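Local coordinates for mucus binding protein (Lactobacillus reuteri, PDB 3I57) that probably helps the bacterium adhere to mucus as a cell-wall-anchored surface protein, one repeat of which binds immunoglobulin and a calcium ion, at residues A[2-7]-A[57-62]; A[6-11]-A[18-23]; A[30-35]-A[51-56]; A[36-41]-A[69-74]; A[86-91]-A[130-135]. One frame throughout, in Å; residues are numbered along the deposited sequence.

Contact 1: A[2-7]-A[57-62]; sequences QKVHVQ and EKFDND. With CA (calcium ion), chain C.
Gln2 lays its CB against the Phe59 ring and sends its amide past it to a calcium ion, closing the site between the first strand of a beta-grasp domain and residues 57-62 of the long loop between strands 46-51 and 67-80. The chain of Gln2 is bent at CG (chi2 -55°), which turns the amide off the ring and across Asp60, the two flat groups lying 69° apart. Gln2 OE1 meets the calcium at 2.5 Å. Asp60, its CG in the crowded position between backbone N and carbonyl carbon (chi1 64°), binds the ion through OD1 at 2.4 Å, and the backbone oxygen Asp62 O does so at 2.2 Å. Two waters and Asn65 O complete the six ligands; these waters are held in turn by Lys3 N and Lys3 O, so the strand backbone forms a second shell. The ion probably offsets the repulsion of ligand oxygens that crowd together without hydrogen bonds. Gln2 NE2 is turned away from the metal and is bonded to Asp63 OD1 and Thr26 OG1, which fixes the flip of the amide. Val4 CG2 comes to 3.4 Å from Phe59 CE1, an apolar contact further along the strand, away from the ion. Asp60 OD1 works twice: besides the calcium it accepts from Asp62 N at 3.0 Å in an Asx turn, the N-H arriving from above the carboxylate plane.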
# COMPACT_ATOMS: atom_id res chain seq x y z
N GLN A 2 36.90 -19.73 21.61
CA GLN A 2 35.44 -19.85 21.66
C GLN A 2 34.85 -19.05 20.50
O GLN A 2 35.50 -18.12 20.00
CB GLN A 2 34.92 -19.28 22.97
CG GLN A 2 35.50 -19.96 24.21
CD GLN A 2 35.27 -21.46 24.18
OE1 GLN A 2 34.32 -21.93 23.53
NE2 GLN A 2 36.13 -22.22 24.87
N LYS A 3 33.63 -19.37 20.09
CA LYS A 3 33.02 -18.68 18.95
C LYS A 3 31.67 -18.16 19.33
O LYS A 3 30.92 -18.79 20.07
CB LYS A 3 32.85 -19.62 17.75
CG LYS A 3 34.14 -20.09 17.11
CD LYS A 3 33.83 -21.09 15.97
CE LYS A 3 34.86 -20.97 14.85
NZ LYS A 3 34.97 -19.57 14.29
N VAL A 4 31.35 -16.99 18.79
CA VAL A 4 30.10 -16.33 19.06
C VAL A 4 29.51 -15.95 17.70
O VAL A 4 30.26 -15.60 16.77
CB VAL A 4 30.34 -15.03 19.88
CG1 VAL A 4 29.05 -14.21 19.91
CG2 VAL A 4 30.76 -15.36 21.27
N HIS A 5 28.19 -16.01 17.57
CA HIS A 5 27.55 -15.65 16.31
C HIS A 5 26.42 -14.70 16.61
O HIS A 5 25.54 -15.03 17.38
CB HIS A 5 26.97 -16.92 15.65
CG HIS A 5 27.94 -18.06 15.60
ND1 HIS A 5 28.99 -18.10 14.69
CD2 HIS A 5 28.06 -19.17 16.36
CE1 HIS A 5 29.69 -19.20 14.89
NE2 HIS A 5 29.15 -19.87 15.90
N VAL A 6 26.43 -13.53 16.00
CA VAL A 6 25.35 -12.59 16.26
C VAL A 6 24.49 -12.51 15.02
O VAL A 6 24.98 -12.18 13.95
CB VAL A 6 25.90 -11.19 16.58
CG1 VAL A 6 24.75 -10.24 16.88
CG2 VAL A 6 26.87 -11.27 17.75
N GLN A 7 23.21 -12.81 15.17
CA GLN A 7 22.36 -13.02 14.00
C GLN A 7 21.34 -11.90 13.91
O GLN A 7 20.56 -11.71 14.82
CB GLN A 7 21.67 -14.39 14.08
CG GLN A 7 22.71 -15.54 14.09
CD GLN A 7 22.14 -16.86 14.55
OE1 GLN A 7 22.34 -17.93 13.93
NE2 GLN A 7 21.42 -16.82 15.64
N GLU A 57 28.53 -9.43 27.93
CA GLU A 57 28.63 -10.89 27.77
C GLU A 57 30.09 -11.31 27.55
O GLU A 57 30.81 -10.63 26.81
CB GLU A 57 27.78 -11.32 26.56
CG GLU A 57 27.56 -12.82 26.41
CD GLU A 57 26.46 -13.33 27.32
OE1 GLU A 57 26.13 -12.62 28.28
OE2 GLU A 57 25.93 -14.44 27.06
N LYS A 58 30.51 -12.40 28.20
CA LYS A 58 31.82 -13.05 27.99
C LYS A 58 31.75 -14.31 27.12
O LYS A 58 30.73 -15.00 27.08
CB LYS A 58 32.43 -13.50 29.33
CG LYS A 58 32.67 -12.39 30.33
CD LYS A 58 33.12 -12.93 31.71
CE LYS A 58 32.46 -14.25 32.10
NZ LYS A 58 32.67 -14.59 33.56
N PHE A 59 32.88 -14.65 26.48
CA PHE A 59 33.02 -15.95 25.85
C PHE A 59 32.96 -17.03 26.94
O PHE A 59 33.56 -16.88 28.01
CB PHE A 59 34.36 -16.06 25.08
CG PHE A 59 34.46 -15.17 23.86
CD1 PHE A 59 33.98 -15.61 22.62
CD2 PHE A 59 35.05 -13.92 23.94
CE1 PHE A 59 34.06 -14.78 21.49
CE2 PHE A 59 35.15 -13.10 22.82
CZ PHE A 59 34.65 -13.54 21.59
N ASP A 60 32.22 -18.12 26.66
CA ASP A 60 32.03 -19.22 27.62
C ASP A 60 33.25 -20.12 27.79
O ASP A 60 34.31 -19.86 27.24
CB ASP A 60 30.82 -20.09 27.27
CG ASP A 60 30.97 -20.81 25.94
OD1 ASP A 60 32.09 -21.14 25.48
OD2 ASP A 60 29.91 -21.07 25.34
N ASN A 61 33.09 -21.19 28.56
CA ASN A 61 34.15 -22.16 28.75
C ASN A 61 33.65 -23.51 28.27
O ASN A 61 33.82 -24.53 28.95
CB ASN A 61 34.50 -22.24 30.24
CG ASN A 61 35.66 -23.20 30.54
OD1 ASN A 61 36.53 -23.40 29.70
ND2 ASN A 61 35.66 -23.79 31.74
N ASP A 62 32.98 -23.51 27.11
CA ASP A 62 32.34 -24.70 26.55
C ASP A 62 32.77 -24.86 25.10
O ASP A 62 32.25 -24.18 24.21
CB ASP A 62 30.82 -24.57 26.68
CG ASP A 62 30.08 -25.77 26.11
OD1 ASP A 62 30.71 -26.58 25.41
OD2 ASP A 62 28.86 -25.89 26.37
CA CA C . 31.88 -22.15 23.32
O HOH W 1 32.70 -22.25 20.96
O HOH W 2 31.34 -19.95 22.60

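Contact 2: A[6-11]-A[18-23]; sequences VQYIDG and RQDDLD
Tyr8 leaves strand 6-10 with CG anti to its carbonyl carbon (chi1 -69°), and its CB passes 3.7 Å from Arg18 O, the carbonyl that also accepts from Tyr8 N. Arg18 O sits at the edge of the ring, near its plane. Further out, Tyr8 CE1 lies 3.7 Å from Asp20 OD2 and 3.9 Å from Arg18 NH2, while the tip, OH, is hydrogen-bonded to Tyr32 OH. The guanidinium runs alongside the ring, and Arg18 CZ stands over its face in a cation-pi contact, 4.9 Å from the centroid, with the guanidinium plane tilted 56° from the ring. Asp20 holds it there: Arg18 grips the carboxylate side-on, NE to OD1 and NH2 to OD2, each oxygen using its syn lone pair. Because Asp20 OD2 is bonded to Tyr32 OH as well, the acid ties the arginine to the phenol pair and probably tempers the positive charge over the ring. Beneath these side chains runs an antiparallel ladder, with Val6 and Asp20 (Val6 N to Asp20 O 2.8 Å, nearly straight) and Tyr8 and Arg18 as its hydrogen-bonded pairs. Gln7 and Gln19 form the non-hydrogen-bonded pair between, their side chains side by side on the other face. The two strands make the N-terminal beta hairpin of the grasp; strand 67-80 runs parallel to 2-10 on the side away from 15-24, and Phe41 of helix 35-43 meets the Tyr8 ring.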
# COMPACT_ATOMS: atom_id res chain seq x y z
N VAL A 6 26.43 -13.53 16.00
CA VAL A 6 25.35 -12.59 16.26
C VAL A 6 24.49 -12.51 15.02
O VAL A 6 24.98 -12.18 13.95
CB VAL A 6 25.90 -11.19 16.58
CG1 VAL A 6 24.75 -10.24 16.88
CG2 VAL A 6 26.87 -11.27 17.75
N GLN A 7 23.21 -12.81 15.17
CA GLN A 7 22.36 -13.02 14.00
C GLN A 7 21.34 -11.90 13.91
O GLN A 7 20.56 -11.71 14.82
CB GLN A 7 21.67 -14.39 14.08
CG GLN A 7 22.71 -15.54 14.09
CD GLN A 7 22.14 -16.86 14.55
OE1 GLN A 7 22.34 -17.93 13.93
NE2 GLN A 7 21.42 -16.82 15.64
N TYR A 8 21.36 -11.19 12.80
CA TYR A 8 20.42 -10.09 12.55
C TYR A 8 19.20 -10.64 11.79
O TYR A 8 19.34 -11.21 10.70
CB TYR A 8 21.12 -8.96 11.80
CG TYR A 8 22.12 -8.26 12.66
CD1 TYR A 8 23.39 -8.80 12.82
CD2 TYR A 8 21.78 -7.14 13.40
CE1 TYR A 8 24.32 -8.23 13.65
CE2 TYR A 8 22.72 -6.53 14.25
CZ TYR A 8 23.99 -7.10 14.37
OH TYR A 8 24.94 -6.53 15.18
N ILE A 9 18.01 -10.49 12.37
CA ILE A 9 16.82 -11.21 11.90
C ILE A 9 15.66 -10.29 11.55
O ILE A 9 15.38 -9.37 12.31
CB ILE A 9 16.29 -12.15 13.01
CG1 ILE A 9 17.36 -13.17 13.45
CG2 ILE A 9 15.04 -12.91 12.52
CD1 ILE A 9 17.98 -13.83 12.30
N ASP A 10 14.98 -10.55 10.43
CA ASP A 10 13.67 -9.90 10.16
C ASP A 10 12.61 -10.78 10.80
O ASP A 10 12.34 -11.90 10.33
CB ASP A 10 13.40 -9.76 8.66
CG ASP A 10 12.02 -9.17 8.35
OD1 ASP A 10 11.12 -9.22 9.20
OD2 ASP A 10 11.83 -8.66 7.24
N GLY A 11 12.07 -10.30 11.91
CA GLY A 11 11.11 -11.07 12.68
C GLY A 11 9.71 -11.07 12.11
O GLY A 11 8.83 -11.76 12.63
N ARG A 18 21.81 -11.21 8.20
CA ARG A 18 23.28 -11.21 8.26
C ARG A 18 23.70 -11.93 9.53
O ARG A 18 22.97 -11.94 10.52
CB ARG A 18 23.81 -9.78 8.31
CG ARG A 18 25.31 -9.59 8.03
CD ARG A 18 25.67 -8.09 8.16
NE ARG A 18 26.03 -7.67 9.53
CZ ARG A 18 26.11 -6.39 9.92
NH1 ARG A 18 25.79 -5.41 9.07
NH2 ARG A 18 26.49 -6.09 11.17
N GLN A 19 24.87 -12.55 9.49
CA GLN A 19 25.46 -13.11 10.72
C GLN A 19 26.89 -12.65 10.86
O GLN A 19 27.66 -12.71 9.89
CB GLN A 19 25.46 -14.64 10.69
CG GLN A 19 26.12 -15.27 11.94
CD GLN A 19 25.91 -16.77 11.95
OE1 GLN A 19 24.77 -17.24 11.90
NE2 GLN A 19 27.02 -17.53 12.04
N ASP A 20 27.23 -12.19 12.06
CA ASP A 20 28.59 -11.74 12.35
C ASP A 20 29.19 -12.77 13.29
O ASP A 20 28.59 -13.05 14.34
CB ASP A 20 28.59 -10.39 13.09
CG ASP A 20 28.08 -9.22 12.23
OD1 ASP A 20 27.85 -9.42 11.03
OD2 ASP A 20 27.94 -8.09 12.76
N ASP A 21 30.36 -13.30 12.92
CA ASP A 21 31.11 -14.24 13.73
C ASP A 21 32.23 -13.54 14.49
O ASP A 21 32.86 -12.61 13.96
CB ASP A 21 31.73 -15.32 12.85
CG ASP A 21 30.73 -16.33 12.36
OD1 ASP A 21 29.54 -16.23 12.73
OD2 ASP A 21 31.15 -17.23 11.60
N LEU A 22 32.46 -13.97 15.74
CA LEU A 22 33.58 -13.47 16.55
C LEU A 22 34.22 -14.68 17.22
O LEU A 22 33.53 -15.63 17.52
CB LEU A 22 33.08 -12.52 17.66
CG LEU A 22 31.82 -11.72 17.32
CD1 LEU A 22 31.10 -11.25 18.58
CD2 LEU A 22 32.22 -10.54 16.48
N ASP A 23 35.54 -14.65 17.42
CA ASP A 23 36.22 -15.66 18.21
C ASP A 23 36.93 -14.96 19.35
O ASP A 23 37.35 -13.81 19.20
CB ASP A 23 37.25 -16.42 17.36
CG ASP A 23 36.61 -17.13 16.17
OD1 ASP A 23 36.83 -18.33 16.00
OD2 ASP A 23 35.88 -16.45 15.42

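Contact 3: A[30-35]-A[51-56]; sequences IPYSTA and DNFPAG
Asp51, at the end of strand 46-51, opens the segment with its carboxylate anti to the backbone N (chi1 176°), reaching tip to tip toward Thr34. Asp51 OD2 accepts the hydroxyl of Thr34 OG1 at 2.7 Å, from 30° above the carboxylate plane. Asp51 OD1 takes Phe53 N at 2.9 Å, an Asx turn that carries the chain round Asn52. An alanine in place of Asp51 would remove both acceptors and would probably loosen the Asx turn and lose the tie to Thr34. Phe53 then lays its ring against 30-35. Thr34 CG2 packs on Phe53 CB at 3.6 Å, and Ile30 CG2 meets Phe53 CZ at the ring edge. Tyr32 turns its own edge to the Phe53 face in a T-shaped pair, centroids 5.5 Å apart and planes at 72°, with CD2 offset toward the rim. Tyr69 of strand 67-80 adds a second edge-to-face partner. The contact joins the two connections flanking the helix-and-strand section of the beta-grasp domain, where Ser33 OG caps Ala35 N at the helix start. The carboxylate thus probably orients the threonine and the turn, whereas the Phe53 ring, most of what 51-56 buries, is likely to keep water from the apolar side.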
# COMPACT_ATOMS: atom_id res chain seq x y z
N ILE A 30 33.19 -10.20 25.36
CA ILE A 30 33.07 -10.30 23.87
C ILE A 30 33.18 -8.87 23.31
O ILE A 30 32.38 -8.04 23.67
CB ILE A 30 31.74 -10.96 23.41
CG1 ILE A 30 31.63 -12.42 23.88
CG2 ILE A 30 31.60 -10.86 21.87
CD1 ILE A 30 30.18 -12.95 23.97
N PRO A 31 34.20 -8.58 22.48
CA PRO A 31 34.44 -7.20 22.07
C PRO A 31 33.55 -6.85 20.90
O PRO A 31 34.02 -6.75 19.76
CB PRO A 31 35.92 -7.19 21.67
CG PRO A 31 36.21 -8.60 21.27
CD PRO A 31 35.30 -9.48 22.08
N TYR A 32 32.26 -6.71 21.18
CA TYR A 32 31.27 -6.47 20.14
C TYR A 32 30.16 -5.61 20.71
O TYR A 32 29.78 -5.73 21.90
CB TYR A 32 30.67 -7.81 19.69
CG TYR A 32 29.75 -7.77 18.49
CD1 TYR A 32 30.26 -7.89 17.20
CD2 TYR A 32 28.37 -7.67 18.65
CE1 TYR A 32 29.43 -7.87 16.09
CE2 TYR A 32 27.54 -7.65 17.57
CZ TYR A 32 28.06 -7.77 16.28
OH TYR A 32 27.20 -7.73 15.23
N SER A 33 29.62 -4.77 19.83
CA SER A 33 28.39 -4.04 20.09
C SER A 33 27.46 -4.21 18.90
O SER A 33 27.89 -4.24 17.75
CB SER A 33 28.68 -2.55 20.27
OG SER A 33 27.51 -1.78 20.06
N THR A 34 26.17 -4.30 19.19
CA THR A 34 25.17 -4.41 18.15
C THR A 34 24.84 -3.05 17.56
O THR A 34 24.00 -2.96 16.66
CB THR A 34 23.88 -4.98 18.73
OG1 THR A 34 23.50 -4.18 19.86
CG2 THR A 34 24.07 -6.49 19.13
N ALA A 35 25.50 -1.99 18.04
CA ALA A 35 25.10 -0.63 17.62
C ALA A 35 25.21 -0.34 16.12
O ALA A 35 24.25 0.18 15.52
CB ALA A 35 25.84 0.47 18.44
N ASP A 51 16.88 -6.89 20.97
CA ASP A 51 18.32 -7.18 20.91
C ASP A 51 18.66 -8.16 22.04
O ASP A 51 18.62 -7.80 23.22
CB ASP A 51 19.10 -5.87 21.07
CG ASP A 51 20.62 -6.04 21.11
OD1 ASP A 51 21.14 -7.19 21.14
OD2 ASP A 51 21.29 -4.99 21.13
N ASN A 52 18.98 -9.39 21.66
CA ASN A 52 19.25 -10.47 22.61
C ASN A 52 20.73 -10.64 22.93
O ASN A 52 21.11 -11.57 23.63
CB ASN A 52 18.71 -11.79 22.05
CG ASN A 52 17.20 -11.82 22.01
OD1 ASN A 52 16.60 -12.18 20.99
ND2 ASN A 52 16.58 -11.42 23.11
N PHE A 53 21.57 -9.75 22.43
CA PHE A 53 22.99 -9.78 22.77
C PHE A 53 23.20 -9.08 24.12
O PHE A 53 22.96 -7.89 24.22
CB PHE A 53 23.83 -9.05 21.72
CG PHE A 53 25.33 -9.18 21.94
CD1 PHE A 53 25.97 -10.39 21.73
CD2 PHE A 53 26.09 -8.09 22.35
CE1 PHE A 53 27.35 -10.51 21.94
CE2 PHE A 53 27.47 -8.20 22.57
CZ PHE A 53 28.09 -9.39 22.37
N PRO A 54 23.61 -9.82 25.15
CA PRO A 54 23.64 -9.21 26.47
C PRO A 54 24.82 -8.26 26.66
O PRO A 54 25.93 -8.59 26.28
CB PRO A 54 23.80 -10.42 27.41
CG PRO A 54 23.46 -11.60 26.61
CD PRO A 54 23.89 -11.26 25.22
N ALA A 55 24.57 -7.12 27.30
CA ALA A 55 25.63 -6.18 27.66
C ALA A 55 26.75 -6.87 28.40
O ALA A 55 26.50 -7.57 29.39
CB ALA A 55 25.04 -5.04 28.53
N GLY A 56 27.98 -6.72 27.94
CA GLY A 56 29.13 -7.21 28.71
C GLY A 56 29.25 -8.72 28.80
O GLY A 56 30.00 -9.24 29.64

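Contact 4: A[36-41]-A[69-74]; sequences EGIKKF and YTVIFK
Phe41 and Phe73 both hold CG anti to their carbonyl carbons (chi1 -59° in Phe73), and this torsion brings the Phe73 ring under the helix while swinging the Phe41 ring past it. The result is a CH-pi contact: Phe41 CB stands over one face of Phe73, 4.0 Å from the ring centroid and displaced toward the rim. Beyond it the two rings are oblique, with planes 54° apart, and Phe41 CD2 comes 4.1 Å from Phe73 CE2. Phe73 CZ is the probing atom, reaching the helix backbone so that Ile38 CA lies at the ring edge, 4.0 Å away. Ile38 repeats the torsion, its CG1 anti to the carbonyl carbon, and crosses Val71 at about a right angle, CG1 to CG1 at 3.8 Å. No hydrogen bond links helix and strand; the join is wholly apolar. Replacing Phe73 by an alanine would remove the ring that meets Ile38 and Phe41, and would probably leave the helix less firmly seated on the strand. On its far side the Phe41 ring has Lys40 CD over its centre. This is the helix-on-sheet core of the beta-grasp fold, helix segment 36-41 running at 24° to strand segment 69-74. Tyr8 of strand 2-10 touches Phe73 and Val71, Leu48 of strand 46-51 backs Ile38 and Val71, and Leu17 and Arg18 of strand 15-24 touch Phe41.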
# COMPACT_ATOMS: atom_id res chain seq x y z
N GLU A 36 26.34 -0.67 15.51
CA GLU A 36 26.46 -0.45 14.08
C GLU A 36 25.48 -1.28 13.27
O GLU A 36 24.91 -0.80 12.29
CB GLU A 36 27.89 -0.68 13.59
CG GLU A 36 28.80 0.50 13.94
CD GLU A 36 30.28 0.17 13.78
OE1 GLU A 36 30.60 -0.95 13.33
OE2 GLU A 36 31.12 1.04 14.10
N GLY A 37 25.29 -2.54 13.65
CA GLY A 37 24.40 -3.40 12.87
C GLY A 37 22.97 -2.90 12.98
O GLY A 37 22.21 -2.87 12.00
N ILE A 38 22.57 -2.52 14.19
CA ILE A 38 21.23 -1.94 14.37
C ILE A 38 21.07 -0.67 13.52
O ILE A 38 20.08 -0.52 12.79
CB ILE A 38 20.90 -1.69 15.86
CG1 ILE A 38 20.68 -3.03 16.58
CG2 ILE A 38 19.67 -0.79 16.01
CD1 ILE A 38 20.82 -2.92 18.15
N LYS A 39 22.05 0.23 13.59
CA LYS A 39 21.99 1.43 12.75
C LYS A 39 21.83 1.13 11.25
O LYS A 39 21.01 1.77 10.56
CB LYS A 39 23.24 2.27 12.99
CG LYS A 39 23.28 3.58 12.23
CD LYS A 39 24.52 4.37 12.72
CE LYS A 39 24.92 5.50 11.77
NZ LYS A 39 24.17 6.76 11.99
N LYS A 40 22.60 0.16 10.76
CA LYS A 40 22.55 -0.24 9.37
C LYS A 40 21.15 -0.72 8.96
O LYS A 40 20.56 -0.22 7.99
CB LYS A 40 23.61 -1.29 9.07
CG LYS A 40 23.69 -1.77 7.59
CD LYS A 40 22.63 -2.84 7.29
CE LYS A 40 22.73 -3.36 5.84
NZ LYS A 40 22.65 -2.23 4.86
N PHE A 41 20.60 -1.67 9.71
CA PHE A 41 19.28 -2.17 9.35
C PHE A 41 18.17 -1.12 9.53
O PHE A 41 17.24 -1.05 8.71
CB PHE A 41 18.99 -3.52 10.04
CG PHE A 41 19.87 -4.62 9.50
CD1 PHE A 41 19.70 -5.05 8.19
CD2 PHE A 41 20.88 -5.16 10.25
CE1 PHE A 41 20.51 -6.03 7.66
CE2 PHE A 41 21.73 -6.13 9.71
CZ PHE A 41 21.53 -6.57 8.44
N TYR A 69 23.45 -15.21 19.48
CA TYR A 69 22.57 -14.16 19.97
C TYR A 69 21.87 -13.51 18.80
O TYR A 69 22.54 -13.13 17.83
CB TYR A 69 23.38 -13.09 20.69
CG TYR A 69 24.20 -13.67 21.79
CD1 TYR A 69 23.61 -14.00 23.01
CD2 TYR A 69 25.55 -13.96 21.60
CE1 TYR A 69 24.35 -14.57 24.01
CE2 TYR A 69 26.30 -14.51 22.62
CZ TYR A 69 25.70 -14.82 23.81
OH TYR A 69 26.45 -15.37 24.83
N THR A 70 20.56 -13.38 18.89
CA THR A 70 19.78 -12.74 17.81
C THR A 70 19.50 -11.25 18.07
O THR A 70 19.41 -10.79 19.22
CB THR A 70 18.46 -13.49 17.56
OG1 THR A 70 17.69 -13.53 18.77
CG2 THR A 70 18.71 -14.94 17.09
N VAL A 71 19.43 -10.49 16.98
CA VAL A 71 19.00 -9.11 17.04
C VAL A 71 17.81 -9.06 16.09
O VAL A 71 17.96 -9.26 14.89
CB VAL A 71 20.10 -8.10 16.56
CG1 VAL A 71 19.59 -6.67 16.65
CG2 VAL A 71 21.35 -8.21 17.43
N ILE A 72 16.64 -8.82 16.64
CA ILE A 72 15.43 -9.07 15.88
C ILE A 72 14.80 -7.73 15.55
O ILE A 72 14.68 -6.87 16.42
CB ILE A 72 14.42 -9.97 16.66
CG1 ILE A 72 15.00 -11.36 16.91
CG2 ILE A 72 13.09 -10.15 15.87
CD1 ILE A 72 14.19 -12.22 17.90
N PHE A 73 14.40 -7.56 14.29
CA PHE A 73 13.75 -6.34 13.85
C PHE A 73 12.33 -6.58 13.36
O PHE A 73 12.00 -7.67 12.90
CB PHE A 73 14.51 -5.73 12.68
CG PHE A 73 15.93 -5.40 12.99
CD1 PHE A 73 16.29 -4.13 13.36
CD2 PHE A 73 16.91 -6.37 12.91
CE1 PHE A 73 17.62 -3.81 13.65
CE2 PHE A 73 18.26 -6.07 13.21
CZ PHE A 73 18.59 -4.79 13.58
N LYS A 74 11.51 -5.53 13.40
CA LYS A 74 10.27 -5.52 12.64
C LYS A 74 10.40 -4.48 11.53
O LYS A 74 11.44 -3.81 11.40
CB LYS A 74 9.07 -5.22 13.55
CG LYS A 74 8.87 -6.23 14.64
CD LYS A 74 7.67 -5.80 15.54
CE LYS A 74 7.09 -6.98 16.31
NZ LYS A 74 6.84 -8.12 15.39

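Contact 5: A[86-91]-A[130-135]; sequences SADGTK and TGIVAW
Thr90 and Trp135 of the Muc B2-like domain run antiparallel, side by side, where a type I beta turn from Ser86 to Gly89 packs beside strand 133-135, itself paired with strand 112-127. Trp135 NE1 gives Thr90 OG1, at the indole edge, a weak hydrogen bond, bent to 127°. The indole is sandwiched: Lys91 C lies 3.5 Å above one face, toward the rim, and Val133 CG1 covers the centre of the opposite face. Ser86 points toward 130-135 with OG anti to its backbone N (chi1 177°), so that it accepts Val133 N at 2.8 Å, nearly straight, and donates to Asp88 OD1. Asp88 OD2 rests against Ile132 CG2 at 3.4 Å, the side chains crossing at about a right angle. Asp88 OD1 also takes Thr90 N, completing an Asx turn, and Thr90 OG1; three donors grip one oxygen, which probably stabilises the charged carboxylate. Ala87 N bonds to Gly131 O at 2.9 Å, the donor above the carbonyl plane. A side chain at Gly131 would clash with the carbonyl O before it and crowd Ala87 CB. A water within hydrogen-bonding distance of Asp88 OD2, Thr90 OG1 and Val133 O (2.8 Å) can donate to two at a time.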
# COMPACT_ATOMS: atom_id res chain seq x y z
N SER A 86 3.79 3.75 -4.15
CA SER A 86 4.05 2.44 -3.57
C SER A 86 4.87 1.59 -4.53
O SER A 86 4.63 1.57 -5.74
CB SER A 86 2.73 1.73 -3.24
OG SER A 86 2.96 0.42 -2.74
N ALA A 87 5.82 0.87 -3.96
CA ALA A 87 6.75 0.10 -4.74
C ALA A 87 6.07 -1.01 -5.56
O ALA A 87 6.64 -1.48 -6.54
CB ALA A 87 7.84 -0.48 -3.81
N ASP A 88 4.88 -1.44 -5.15
CA ASP A 88 4.13 -2.43 -5.93
C ASP A 88 3.19 -1.79 -6.95
O ASP A 88 2.35 -2.48 -7.54
CB ASP A 88 3.38 -3.42 -5.02
CG ASP A 88 2.25 -2.78 -4.23
OD1 ASP A 88 2.11 -1.52 -4.28
OD2 ASP A 88 1.52 -3.53 -3.54
N GLY A 89 3.33 -0.48 -7.14
CA GLY A 89 2.55 0.30 -8.13
C GLY A 89 1.08 0.55 -7.81
O GLY A 89 0.35 1.12 -8.62
N THR A 90 0.63 0.16 -6.63
CA THR A 90 -0.77 0.44 -6.23
C THR A 90 -0.89 1.90 -5.87
O THR A 90 0.10 2.54 -5.52
CB THR A 90 -1.25 -0.45 -5.07
OG1 THR A 90 -0.36 -0.30 -3.96
CG2 THR A 90 -1.27 -1.91 -5.50
N LYS A 91 -2.11 2.45 -5.96
CA LYS A 91 -2.30 3.87 -5.71
C LYS A 91 -3.32 4.12 -4.64
O LYS A 91 -4.17 3.26 -4.34
CB LYS A 91 -2.77 4.57 -6.99
CG LYS A 91 -1.70 4.71 -8.03
CD LYS A 91 -2.25 5.38 -9.28
CE LYS A 91 -1.32 5.17 -10.45
NZ LYS A 91 0.03 5.76 -10.25
N THR A 130 10.05 -2.51 2.63
CA THR A 130 9.67 -2.94 1.29
C THR A 130 9.34 -1.78 0.33
O THR A 130 9.36 -1.97 -0.89
CB THR A 130 8.47 -3.90 1.33
OG1 THR A 130 7.34 -3.19 1.84
CG2 THR A 130 8.78 -5.11 2.25
N GLY A 131 9.05 -0.60 0.85
CA GLY A 131 8.54 0.50 0.00
C GLY A 131 7.09 0.38 -0.44
O GLY A 131 6.58 1.24 -1.18
N ILE A 132 6.41 -0.63 0.05
CA ILE A 132 5.02 -0.91 -0.32
C ILE A 132 4.05 -0.27 0.65
O ILE A 132 4.21 -0.36 1.89
CB ILE A 132 4.75 -2.43 -0.37
CG1 ILE A 132 5.75 -3.11 -1.32
CG2 ILE A 132 3.25 -2.75 -0.73
CD1 ILE A 132 5.69 -4.68 -1.29
N VAL A 133 3.02 0.39 0.10
CA VAL A 133 1.97 0.93 0.95
C VAL A 133 0.85 -0.09 1.06
O VAL A 133 0.35 -0.58 0.04
CB VAL A 133 1.36 2.20 0.32
CG1 VAL A 133 0.21 2.71 1.17
CG2 VAL A 133 2.43 3.31 0.21
N ALA A 134 0.46 -0.42 2.29
CA ALA A 134 -0.78 -1.13 2.54
C ALA A 134 -1.90 -0.11 2.57
O ALA A 134 -2.02 0.65 3.54
CB ALA A 134 -0.70 -1.87 3.88
N TRP A 135 -2.72 -0.11 1.53
CA TRP A 135 -3.78 0.90 1.42
C TRP A 135 -4.99 0.52 2.26
O TRP A 135 -5.38 -0.63 2.26
CB TRP A 135 -4.21 1.08 -0.04
CG TRP A 135 -3.09 1.67 -0.87
CD1 TRP A 135 -2.31 1.03 -1.81
CD2 TRP A 135 -2.60 3.02 -0.79
NE1 TRP A 135 -1.39 1.90 -2.31
CE2 TRP A 135 -1.53 3.13 -1.70
CE3 TRP A 135 -2.97 4.15 -0.04
CZ2 TRP A 135 -0.84 4.32 -1.91
CZ3 TRP A 135 -2.28 5.32 -0.23
CH2 TRP A 135 -1.21 5.40 -1.15
O HOH W 3 -0.15 -2.47 -1.93

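Overall arrangement
Contacts 1 to 4 all lie in the N-terminal mucin-binding part, whereas contact 5 belongs to the Muc B2-like part, its centre about 41 Å from that of contact 1. Strand 2-10 serves both contacts 1 and 2, and strand 67-80, its parallel neighbour, carries contact 4. Contact 4 is the buried and purely apolar one; contact 5 is at the surface and is dominated by hydrogen bonds and a water. Contacts 1, 2 and 3 are partly buried and mixed, built respectively on metal ligation, strand pairing with a salt bridge, and an aromatic pair with a carboxylate. Tyr32 OH joins contact 3 to contact 2, and Ile30 links contacts 1 and 3.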